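Cellulose biosynthesis protein BcsG (Salmonella typhimurium LT2, PDB 5OLT) is required for cellulose biosynthesis and is represented here by its zinc-binding extramembrane domain, of the alkaline phosphatase family. Local coordinates at residues 17-22 with 34-39; 61-66 with 107-112; 274-277 with 283-286; 352-357 with 361-366. One frame throughout, in Å; residues are numbered along the deposited sequence.

Overall arrangement
Along the chain the four contacts form around helix 27-42, then strand 60-66, then the loop after strand 259-265, then the C-terminal hairpin 355-357/360-365. Interaction 2 lies deep in the domain, with its centre about 5 Å from the chain centre. It packs a helix on the large mixed sheet near the zinc. The other three lie 17 to 22 Å from the chain centre. Interaction 4 adjoins interaction 1, with centres about 11 Å apart, and interaction 3, with centres about 13 Å apart. Y38 binds E356 on one side, and D283 binds N357 on the other. The hairpin thus joins the N-terminal helix to the loop that leads into helix 287-290.

Interaction 1 of 4, residues 17-22 with 34-39; sequences DMPAQT and LNTFYA
P19 lays its ring on the flank of helix 27-42, overlapping T36 and F37. The ring carbons divide the work. CB of P19 meets the methyl CG2 of T36 at 3.8 Å. CG of P19 sits over the helix backbone, 3.8 Å from CA of F37 and 4.3 Å from its CB. CD of P19 comes to the edge of the F37 ring, near its plane. With CG2 anti to the backbone N, the methyl of T36 is presented to P19. That rotation (chi1 -60°) keeps the hydroxyl beside the N, and OG1 bonds back to the carbonyl of A32 in the same helix. No hydrogen bond crosses between the two segments. The contact is small and apolar, and T36 at its margin is exposed while F37 is buried. The extended N-terminal chain is also tied to this helix through its backbone, as P19 O accepts a bond from W33 NE1. Segment 17-22 covers one part of helix 27-42, and the C-terminal hairpin packs on another: F37 touches V354, and L34 touches V361 of strand 360-365. Q21 also bonds directly to Q364 and Q366.

Interaction 2 of 4, residues 61-66 with 107-112; sequences LLVINI and IRLLRA
The strand 61-66 and the end of helix 102-110 stay well apart as backbones, with the closest CA atoms, those of N65 and L109, 8.6 Å from each other. Side chains bridge this gap, and L109 supplies the whole helix side of it. Its CG is anti to the backbone N (chi1 176°), which directs the branched end toward the strand. V63 reaches back, and the two meet tip to tip, CG1 of V63 lying 3.9 Å from CD2 of L109. The same methyl also serves N65. CD2 of L109 is 4.0 Å from CB of N65 and 3.7 Å from its CG, so it packs against the root of the amide. V63 and N65, two residues apart, point to the same side of the strand, and a single leucine methyl touches both. All three residues are buried. F213, V264 and Y318 pack around L109. Just beyond, R111 leaves the helical conformation, and its guanidinium bonds to the carbonyls of N163 and Q124. This is a helix packed on the central mixed sheet of an alkaline phosphatase-like fold. The zinc lies beyond the C-terminal end of strand 60-66, which leads into the ligand C67. S102, at the other end of helix 102-110 from L109, is another ligand, and the side chain of N65 is about 7 Å from the zinc.

Interaction 3 of 4, residues 274-277 with 283-286; sequences DRMQ and DIPS
M276 and I284 make the apolar part of this contact, with the methyl CE of M276 3.9 Å from CG1 of I284. The methionine is extended from CA outward, its CG anti to the backbone N (chi1 -170°), and it crosses the isoleucine at about a right angle. Q277 packs beside it. Its amide carbon CD lies 3.7 Å from CB of I284, and the flat end of the side chain rests against the backbone of D283 and I284. The clear polar link between the segments is a water. It donates to OD2 of D274 at 2.8 Å and lies 2.6 Å from OG of S286. The remaining bonds shape each segment separately. In an Asx motif, OD1 of D274 accepts from the backbone N of Q277 at 2.8 Å. N of D274 in turn bonds O of Q277, which closes the loop on itself. In the other segment, P285 is the centre of an inverse gamma turn closed by S286 N and I284 O at 2.8 Å. S286 is the N-cap of helix 287-290, and its OG binds I289 N. Around the contact, Y381 packs on M276, I284 and S286, while Y101 binds OD1 of D283. Strands 355-357 and 360-365 lie against P285, and I284 also packs on strand 360-365.

Interaction 4 of 4, residues 352-357 with 361-366; sequences APVSEN and VVIQYQ
This contact is the first hairpin of the C-terminal four-stranded antiparallel sheet. Strands 355-357 and 361-365 run at 172° to each other, 4.8 Å apart at closest approach. S355 and V362 are the hydrogen-bonded pair. N of S355 gives to O of V362 at 2.9 Å, and N of V362 gives to O of S355 at 2.8 Å. E356 and V361 form the next, non-hydrogen-bonded pair. Their side chains lie side by side and point the same way, with CD of E356 3.9 Å from CG2 of V361. The E356 carboxylate is held by Y38 OH and by the backbone N of H119. V354 lies alongside I363, pointing the same way, and CG2 of V354 is 4.0 Å from CG2 of I363. The torsion of I363 (chi1 70°) leaves CG2 beside the backbone N, on the side that meets V354. F37 and W33 of helix 27-42 cover V354 here. The sheet face opposite E356 and V361 carries S355 and V362. S355 packs on P285 and bonds N96 through OG, while P287 lies against V362. P353 is the centre of an inverse gamma turn. Its ring crosses the Q364 side chain at about a right angle, CG of P353 lying 3.8 Å from CG of Q364. A water fills in for the direct backbone bond: it accepts from N of Q364 at 2.9 Å and donates weakly to O of P353.

Interaction 1 of 4, residues 17-22 with 34-39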
loop_
_atom_site.group_PDB
_atom_site.type_symbol
_atom_site.label_atom_id
_atom_site.label_comp_id
_atom_site.label_asym_id
_atom_site.label_seq_id
_atom_site.Cartn_x
_atom_site.Cartn_y
_atom_site.Cartn_z
ATOM N N ASP A 17 17.437 8.223 -6.046
ATOM C CA ASP A 17 16.086 8.070 -5.441
ATOM C C ASP A 17 16.136 8.259 -3.940
ATOM O O ASP A 17 15.133 8.601 -3.344
ATOM C CB ASP A 17 15.492 6.675 -5.703
ATOM C CG ASP A 17 14.990 6.485 -7.133
ATOM O OD1 ASP A 17 15.160 7.407 -7.967
ATOM O OD2 ASP A 17 14.434 5.381 -7.425
ATOM N N MET A 18 17.268 7.958 -3.325
ATOM C CA MET A 18 17.422 8.105 -1.870
ATOM C C MET A 18 18.616 9.006 -1.525
ATOM O O MET A 18 19.758 8.715 -1.937
ATOM C CB MET A 18 17.536 6.733 -1.195
ATOM C CG MET A 18 16.283 5.893 -1.478
ATOM S SD MET A 18 16.299 4.387 -0.559
ATOM C CE MET A 18 17.676 3.513 -1.308
ATOM N N PRO A 19 18.368 10.097 -0.777
ATOM C CA PRO A 19 19.456 11.043 -0.503
ATOM C C PRO A 19 20.556 10.379 0.340
ATOM O O PRO A 19 20.257 9.619 1.277
ATOM C CB PRO A 19 18.771 12.140 0.315
ATOM C CG PRO A 19 17.319 12.024 -0.021
ATOM C CD PRO A 19 17.089 10.564 -0.198
ATOM N N ALA A 20 21.813 10.667 0.008
ATOM C CA ALA A 20 22.957 10.065 0.682
ATOM C C ALA A 20 23.008 10.388 2.181
ATOM O O ALA A 20 22.530 11.455 2.615
ATOM C CB ALA A 20 24.238 10.529 0.011
ATOM N N GLN A 21 23.621 9.486 2.946
ATOM C CA GLN A 21 23.738 9.610 4.402
ATOM C C GLN A 21 25.166 9.467 4.860
ATOM O O GLN A 21 25.468 8.735 5.814
ATOM C CB GLN A 21 22.877 8.554 5.118
ATOM C CG GLN A 21 21.423 8.668 4.747
ATOM C CD GLN A 21 20.568 7.616 5.420
ATOM O OE1 GLN A 21 21.022 6.496 5.741
ATOM N NE2 GLN A 21 19.325 7.993 5.683
ATOM N N THR A 22 26.066 10.177 4.203
ATOM C CA THR A 22 27.477 10.074 4.590
ATOM C C THR A 22 27.836 10.930 5.804
ATOM O O THR A 22 28.733 10.556 6.539
ATOM C CB THR A 22 28.428 10.411 3.436
ATOM O OG1 THR A 22 28.096 11.705 2.942
ATOM C CG2 THR A 22 28.300 9.382 2.318
ATOM N N LEU A 34 16.425 14.925 6.496
ATOM C CA LEU A 34 14.981 14.859 6.314
ATOM C C LEU A 34 14.467 15.952 5.367
ATOM O O LEU A 34 13.609 15.692 4.523
ATOM C CB LEU A 34 14.269 14.891 7.662
ATOM C CG LEU A 34 12.733 14.729 7.643
ATOM C CD1 LEU A 34 12.336 13.310 7.171
ATOM C CD2 LEU A 34 12.140 15.009 9.010
ATOM N N ASN A 35 14.968 17.187 5.542
ATOM C CA ASN A 35 14.583 18.230 4.630
ATOM C C ASN A 35 14.994 17.927 3.187
ATOM O O ASN A 35 14.244 18.219 2.255
ATOM C CB ASN A 35 15.124 19.593 5.108
ATOM C CG ASN A 35 14.199 20.264 6.108
ATOM O OD1 ASN A 35 12.981 20.279 5.931
ATOM N ND2 ASN A 35 14.770 20.782 7.182
ATOM N N THR A 36 16.168 17.301 3.025
ATOM C CA THR A 36 16.662 16.873 1.693
ATOM C C THR A 36 15.729 15.811 1.094
ATOM O O THR A 36 15.389 15.880 -0.081
ATOM C CB THR A 36 18.106 16.378 1.790
ATOM O OG1 THR A 36 18.887 17.465 2.277
ATOM C CG2 THR A 36 18.639 15.955 0.425
ATOM N N PHE A 37 15.293 14.872 1.948
ATOM C CA PHE A 37 14.317 13.869 1.530
ATOM C C PHE A 37 13.008 14.538 1.081
ATOM O O PHE A 37 12.499 14.246 0.005
ATOM C CB PHE A 37 14.103 12.879 2.688
ATOM C CG PHE A 37 12.922 11.929 2.508
ATOM C CD1 PHE A 37 13.053 10.751 1.782
ATOM C CD2 PHE A 37 11.691 12.219 3.087
ATOM C CE1 PHE A 37 11.975 9.866 1.629
ATOM C CE2 PHE A 37 10.602 11.364 2.923
ATOM C CZ PHE A 37 10.751 10.177 2.211
ATOM N N TYR A 38 12.475 15.478 1.874
ATOM C CA TYR A 38 11.227 16.116 1.494
ATOM C C TYR A 38 11.371 16.844 0.160
ATOM O O TYR A 38 10.474 16.800 -0.659
ATOM C CB TYR A 38 10.774 17.133 2.543
ATOM C CG TYR A 38 10.264 16.567 3.851
ATOM C CD1 TYR A 38 9.537 15.351 3.919
ATOM C CD2 TYR A 38 10.473 17.276 5.050
ATOM C CE1 TYR A 38 9.051 14.885 5.165
ATOM C CE2 TYR A 38 10.002 16.810 6.267
ATOM C CZ TYR A 38 9.284 15.636 6.321
ATOM O OH TYR A 38 8.818 15.210 7.530
ATOM N N ALA A 39 12.512 17.533 -0.028
ATOM C CA ALA A 39 12.730 18.292 -1.279
ATOM C C ALA A 39 12.756 17.349 -2.458
ATOM O O ALA A 39 12.116 17.618 -3.467
ATOM C CB ALA A 39 14.021 19.083 -1.193
#

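Interaction 2 of 4, residues 61-66 with 107-112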
loop_
_atom_site.group_PDB
_atom_site.type_symbol
_atom_site.label_atom_id
_atom_site.label_comp_id
_atom_site.label_asym_id
_atom_site.label_seq_id
_atom_site.Cartn_x
_atom_site.Cartn_y
_atom_site.Cartn_z
ATOM N N LEU A 61 -8.585 -2.691 -11.901
ATOM C CA LEU A 61 -7.605 -2.564 -10.804
ATOM C C LEU A 61 -8.337 -2.721 -9.479
ATOM O O LEU A 61 -9.367 -2.071 -9.254
ATOM C CB LEU A 61 -6.896 -1.189 -10.852
ATOM C CG LEU A 61 -6.022 -0.886 -9.626
ATOM C CD1 LEU A 61 -4.798 -1.782 -9.597
ATOM C CD2 LEU A 61 -5.544 0.562 -9.609
ATOM N N LEU A 62 -7.825 -3.592 -8.614
ATOM C CA LEU A 62 -8.449 -3.754 -7.272
ATOM C C LEU A 62 -7.336 -3.573 -6.250
ATOM O O LEU A 62 -6.370 -4.341 -6.251
ATOM C CB LEU A 62 -9.062 -5.155 -7.168
ATOM C CG LEU A 62 -9.565 -5.569 -5.800
ATOM C CD1 LEU A 62 -10.633 -4.633 -5.265
ATOM C CD2 LEU A 62 -10.076 -7.005 -5.861
ATOM N N VAL A 63 -7.441 -2.525 -5.427
ATOM C CA VAL A 63 -6.439 -2.256 -4.390
ATOM C C VAL A 63 -7.028 -2.695 -3.054
ATOM O O VAL A 63 -8.098 -2.211 -2.640
ATOM C CB VAL A 63 -6.070 -0.754 -4.358
ATOM C CG1 VAL A 63 -5.105 -0.444 -3.218
ATOM C CG2 VAL A 63 -5.477 -0.328 -5.676
ATOM N N ILE A 64 -6.344 -3.635 -2.395
ATOM C CA ILE A 64 -6.823 -4.253 -1.164
ATOM C C ILE A 64 -5.939 -3.699 -0.036
ATOM O O ILE A 64 -4.757 -4.070 0.083
ATOM C CB ILE A 64 -6.711 -5.805 -1.277
ATOM C CG1 ILE A 64 -7.625 -6.307 -2.411
ATOM C CG2 ILE A 64 -7.040 -6.469 0.058
ATOM C CD1 ILE A 64 -7.552 -7.797 -2.635
ATOM N N ASN A 65 -6.489 -2.772 0.769
ATOM C CA ASN A 65 -5.732 -2.019 1.753
ATOM C C ASN A 65 -6.111 -2.545 3.136
ATOM O O ASN A 65 -7.254 -2.419 3.566
ATOM C CB ASN A 65 -6.090 -0.531 1.551
ATOM C CG ASN A 65 -5.331 0.397 2.455
ATOM O OD1 ASN A 65 -4.090 0.293 2.623
ATOM N ND2 ASN A 65 -6.049 1.347 3.022
ATOM N N ILE A 66 -5.155 -3.201 3.788
ATOM C CA ILE A 66 -5.444 -4.003 4.984
ATOM C C ILE A 66 -4.907 -3.337 6.231
ATOM O O ILE A 66 -3.703 -3.086 6.336
ATOM C CB ILE A 66 -4.816 -5.413 4.859
ATOM C CG1 ILE A 66 -5.353 -6.135 3.607
ATOM C CG2 ILE A 66 -5.044 -6.238 6.143
ATOM C CD1 ILE A 66 -4.610 -7.415 3.269
ATOM N N ILE A 107 -4.661 7.932 3.060
ATOM C CA ILE A 107 -4.403 9.123 2.273
ATOM C C ILE A 107 -3.085 8.980 1.495
ATOM O O ILE A 107 -3.023 9.337 0.317
ATOM C CB ILE A 107 -4.340 10.379 3.178
ATOM C CG1 ILE A 107 -5.677 10.575 3.927
ATOM C CG2 ILE A 107 -4.094 11.627 2.323
ATOM C CD1 ILE A 107 -5.532 11.559 5.079
ATOM N N ARG A 108 -2.036 8.441 2.132
ATOM C CA ARG A 108 -0.762 8.258 1.444
ATOM C C ARG A 108 -0.942 7.334 0.221
ATOM O O ARG A 108 -0.401 7.597 -0.840
ATOM C CB ARG A 108 0.284 7.716 2.397
ATOM C CG ARG A 108 0.746 8.757 3.414
ATOM C CD ARG A 108 1.830 8.223 4.350
ATOM N NE ARG A 108 2.282 9.289 5.271
ATOM C CZ ARG A 108 3.079 10.302 4.916
ATOM N NH1 ARG A 108 3.607 10.387 3.692
ATOM N NH2 ARG A 108 3.351 11.269 5.814
ATOM N N LEU A 109 -1.676 6.245 0.392
ATOM C CA LEU A 109 -1.917 5.334 -0.722
ATOM C C LEU A 109 -2.741 5.999 -1.830
ATOM O O LEU A 109 -2.423 5.846 -3.021
ATOM C CB LEU A 109 -2.666 4.095 -0.193
ATOM C CG LEU A 109 -3.108 3.030 -1.221
ATOM C CD1 LEU A 109 -2.001 2.557 -2.140
ATOM C CD2 LEU A 109 -3.648 1.853 -0.445
ATOM N N LEU A 110 -3.773 6.761 -1.450
ATOM C CA LEU A 110 -4.587 7.457 -2.449
ATOM C C LEU A 110 -3.791 8.544 -3.183
ATOM O O LEU A 110 -4.084 8.849 -4.348
ATOM C CB LEU A 110 -5.910 7.991 -1.843
ATOM C CG LEU A 110 -6.806 6.831 -1.381
ATOM C CD1 LEU A 110 -7.873 7.348 -0.454
ATOM C CD2 LEU A 110 -7.434 6.104 -2.557
ATOM N N ARG A 111 -2.707 9.019 -2.558
ATOM C CA ARG A 111 -1.826 10.003 -3.185
ATOM C C ARG A 111 -0.542 9.343 -3.721
ATOM O O ARG A 111 0.511 9.972 -3.823
ATOM C CB ARG A 111 -1.519 11.145 -2.221
ATOM C CG ARG A 111 -2.740 11.958 -1.838
ATOM C CD ARG A 111 -2.346 13.132 -0.956
ATOM N NE ARG A 111 -3.549 13.818 -0.504
ATOM C CZ ARG A 111 -3.522 14.967 0.159
ATOM N NH1 ARG A 111 -2.343 15.560 0.393
ATOM N NH2 ARG A 111 -4.688 15.524 0.504
ATOM N N ALA A 112 -0.641 8.057 -4.144
ATOM C CA ALA A 112 0.549 7.295 -4.527
ATOM C C ALA A 112 1.315 7.838 -5.753
ATOM O O ALA A 112 2.454 7.416 -5.962
ATOM C CB ALA A 112 0.178 5.840 -4.818
#

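Interaction 3 of 4, residues 274-277 with 283-286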
loop_
_atom_site.group_PDB
_atom_site.type_symbol
_atom_site.label_atom_id
_atom_site.label_comp_id
_atom_site.label_asym_id
_atom_site.label_seq_id
_atom_site.Cartn_x
_atom_site.Cartn_y
_atom_site.Cartn_z
ATOM N N ASP A 274 7.859 -3.992 21.659
ATOM C CA ASP A 274 9.293 -3.802 21.822
ATOM C C ASP A 274 9.564 -2.968 23.061
ATOM O O ASP A 274 8.647 -2.810 23.894
ATOM C CB ASP A 274 9.898 -3.223 20.511
ATOM C CG ASP A 274 9.401 -1.822 20.179
ATOM O OD1 ASP A 274 8.811 -1.137 21.045
ATOM O OD2 ASP A 274 9.599 -1.382 19.032
ATOM N N ARG A 275 10.784 -2.441 23.224
ATOM C CA ARG A 275 11.135 -1.800 24.499
ATOM C C ARG A 275 10.256 -0.589 24.742
ATOM O O ARG A 275 9.786 -0.370 25.893
ATOM C CB ARG A 275 12.610 -1.371 24.537
ATOM C CG ARG A 275 13.542 -2.567 24.610
ATOM C CD ARG A 275 14.988 -2.148 24.389
ATOM N NE ARG A 275 15.886 -3.307 24.512
ATOM C CZ ARG A 275 16.754 -3.704 23.586
ATOM N NH1 ARG A 275 16.875 -3.076 22.417
ATOM N NH2 ARG A 275 17.522 -4.754 23.826
ATOM N N MET A 276 10.080 0.244 23.710
ATOM C CA MET A 276 9.314 1.474 23.862
ATOM C C MET A 276 7.814 1.280 23.811
ATOM O O MET A 276 7.082 2.065 24.426
ATOM C CB MET A 276 9.711 2.475 22.791
ATOM C CG MET A 276 9.147 3.855 23.010
ATOM S SD MET A 276 9.709 4.975 21.728
ATOM C CE MET A 276 8.995 6.477 22.386
ATOM N N GLN A 277 7.349 0.318 23.007
ATOM C CA GLN A 277 5.928 0.175 22.761
ATOM C C GLN A 277 5.436 -1.236 23.032
ATOM O O GLN A 277 5.738 -2.174 22.293
ATOM C CB GLN A 277 5.613 0.558 21.303
ATOM C CG GLN A 277 6.140 1.941 20.978
ATOM C CD GLN A 277 5.624 2.380 19.625
ATOM O OE1 GLN A 277 6.161 2.003 18.558
ATOM N NE2 GLN A 277 4.624 3.157 19.650
ATOM N N ASP A 283 1.907 4.280 18.530
ATOM C CA ASP A 283 1.958 5.741 18.356
ATOM C C ASP A 283 3.250 6.226 17.732
ATOM O O ASP A 283 3.286 7.334 17.179
ATOM C CB ASP A 283 1.672 6.443 19.693
ATOM C CG ASP A 283 0.288 6.064 20.196
ATOM O OD1 ASP A 283 -0.720 6.227 19.429
ATOM O OD2 ASP A 283 0.217 5.490 21.276
ATOM N N ILE A 284 4.305 5.427 17.840
ATOM C CA ILE A 284 5.557 5.709 17.141
ATOM C C ILE A 284 5.649 4.754 15.957
ATOM O O ILE A 284 5.531 3.543 16.128
ATOM C CB ILE A 284 6.772 5.569 18.070
ATOM C CG1 ILE A 284 6.645 6.534 19.292
ATOM C CG2 ILE A 284 8.067 5.808 17.305
ATOM C CD1 ILE A 284 6.577 8.012 18.916
ATOM N N PRO A 285 5.825 5.288 14.733
ATOM C CA PRO A 285 5.790 4.409 13.531
ATOM C C PRO A 285 7.150 3.738 13.312
ATOM O O PRO A 285 7.967 4.145 12.468
ATOM C CB PRO A 285 5.395 5.375 12.422
ATOM C CG PRO A 285 6.039 6.676 12.855
ATOM C CD PRO A 285 5.898 6.721 14.370
ATOM N N SER A 286 7.411 2.744 14.158
ATOM C CA SER A 286 8.673 2.022 14.128
ATOM C C SER A 286 8.845 1.205 12.854
ATOM O O SER A 286 7.860 0.889 12.184
ATOM C CB SER A 286 8.715 1.086 15.332
ATOM O OG SER A 286 7.792 0.033 15.104
HETATM O O HOH W 1 7.609 -1.638 17.150
#

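Interaction 4 of 4, residues 352-357 with 361-366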
loop_
_atom_site.group_PDB
_atom_site.type_symbol
_atom_site.label_atom_id
_atom_site.label_comp_id
_atom_site.label_asym_id
_atom_site.label_seq_id
_atom_site.Cartn_x
_atom_site.Cartn_y
_atom_site.Cartn_z
ATOM N N ALA A 352 13.238 6.033 0.510
ATOM C CA ALA A 352 13.807 5.787 1.840
ATOM C C ALA A 352 12.666 5.517 2.835
ATOM O O ALA A 352 11.551 6.078 2.679
ATOM C CB ALA A 352 14.666 6.980 2.293
ATOM N N PRO A 353 12.936 4.664 3.847
ATOM C CA PRO A 353 11.892 4.327 4.845
ATOM C C PRO A 353 11.752 5.401 5.909
ATOM O O PRO A 353 12.354 5.349 6.955
ATOM C CB PRO A 353 12.386 3.003 5.431
ATOM C CG PRO A 353 13.862 3.128 5.329
ATOM C CD PRO A 353 14.109 3.777 3.981
ATOM N N VAL A 354 10.986 6.396 5.574
ATOM C CA VAL A 354 10.660 7.493 6.478
ATOM C C VAL A 354 9.196 7.327 6.842
ATOM O O VAL A 354 8.356 7.109 5.963
ATOM C CB VAL A 354 10.859 8.842 5.763
ATOM C CG1 VAL A 354 10.349 9.999 6.629
ATOM C CG2 VAL A 354 12.338 9.005 5.371
ATOM N N SER A 355 8.879 7.420 8.131
ATOM C CA SER A 355 7.492 7.255 8.561
ATOM C C SER A 355 7.123 8.348 9.542
ATOM O O SER A 355 7.981 8.801 10.330
ATOM C CB SER A 355 7.294 5.894 9.242
ATOM O OG SER A 355 7.645 4.858 8.344
ATOM N N GLU A 356 5.870 8.768 9.489
ATOM C CA GLU A 356 5.426 9.856 10.349
ATOM C C GLU A 356 4.038 9.707 10.793
ATOM O O GLU A 356 3.190 9.170 10.077
ATOM C CB GLU A 356 5.413 11.206 9.582
ATOM C CG GLU A 356 6.638 11.522 8.832
ATOM C CD GLU A 356 6.663 12.939 8.320
ATOM O OE1 GLU A 356 5.957 13.878 8.837
ATOM O OE2 GLU A 356 7.460 13.075 7.396
ATOM N N ASN A 357 3.804 10.203 12.012
ATOM C CA ASN A 357 2.448 10.548 12.470
ATOM C C ASN A 357 2.540 12.047 12.836
ATOM O O ASN A 357 3.611 12.628 12.723
ATOM C CB ASN A 357 2.038 9.680 13.667
ATOM C CG ASN A 357 2.077 8.179 13.368
ATOM O OD1 ASN A 357 1.801 7.727 12.254
ATOM N ND2 ASN A 357 2.360 7.395 14.392
ATOM N N VAL A 361 8.520 11.511 13.777
ATOM C CA VAL A 361 9.134 11.017 12.517
ATOM C C VAL A 361 10.149 9.937 12.879
ATOM O O VAL A 361 10.897 10.074 13.863
ATOM C CB VAL A 361 9.864 12.158 11.750
ATOM C CG1 VAL A 361 10.388 11.646 10.428
ATOM C CG2 VAL A 361 8.956 13.381 11.471
ATOM N N VAL A 362 10.139 8.850 12.096
ATOM C CA VAL A 362 11.107 7.780 12.264
ATOM C C VAL A 362 11.837 7.654 10.929
ATOM O O VAL A 362 11.210 7.602 9.861
ATOM C CB VAL A 362 10.434 6.443 12.628
ATOM C CG1 VAL A 362 11.439 5.306 12.614
ATOM C CG2 VAL A 362 9.807 6.559 14.005
ATOM N N ILE A 363 13.161 7.558 11.007
ATOM C CA ILE A 363 14.010 7.320 9.817
ATOM C C ILE A 363 15.032 6.244 10.111
ATOM O O ILE A 363 15.279 5.904 11.277
ATOM C CB ILE A 363 14.748 8.608 9.331
ATOM C CG1 ILE A 363 15.843 9.035 10.328
ATOM C CG2 ILE A 363 13.705 9.721 9.099
ATOM C CD1 ILE A 363 16.657 10.263 9.891
ATOM N N GLN A 364 15.605 5.699 9.038
ATOM C CA GLN A 364 16.804 4.866 9.119
ATOM C C GLN A 364 17.962 5.718 8.640
ATOM O O GLN A 364 17.890 6.297 7.568
ATOM C CB GLN A 364 16.674 3.621 8.251
ATOM C CG GLN A 364 15.600 2.656 8.702
ATOM C CD GLN A 364 16.050 1.736 9.820
ATOM O OE1 GLN A 364 17.219 1.696 10.181
ATOM N NE2 GLN A 364 15.125 0.976 10.339
ATOM N N TYR A 365 19.017 5.802 9.423
ATOM C CA TYR A 365 20.169 6.640 9.025
ATOM C C TYR A 365 21.404 5.810 9.286
ATOM O O TYR A 365 21.624 5.378 10.428
ATOM C CB TYR A 365 20.210 7.957 9.834
ATOM C CG TYR A 365 21.193 8.947 9.248
ATOM C CD1 TYR A 365 22.549 8.876 9.588
ATOM C CD2 TYR A 365 20.772 9.936 8.336
ATOM C CE1 TYR A 365 23.475 9.757 9.023
ATOM C CE2 TYR A 365 21.687 10.802 7.746
ATOM C CZ TYR A 365 23.038 10.716 8.113
ATOM O OH TYR A 365 23.949 11.586 7.544
ATOM N N GLN A 366 22.180 5.572 8.220
ATOM C CA GLN A 366 23.317 4.657 8.243
ATOM C C GLN A 366 22.934 3.326 8.887
ATOM O O GLN A 366 23.661 2.771 9.723
ATOM C CB GLN A 366 24.530 5.306 8.916
ATOM C CG GLN A 366 25.058 6.477 8.108
ATOM C CD GLN A 366 26.209 7.198 8.771
ATOM O OE1 GLN A 366 26.664 6.810 9.838
ATOM N NE2 GLN A 366 26.675 8.257 8.144
HETATM O O HOH W 2 14.892 6.630 6.405
#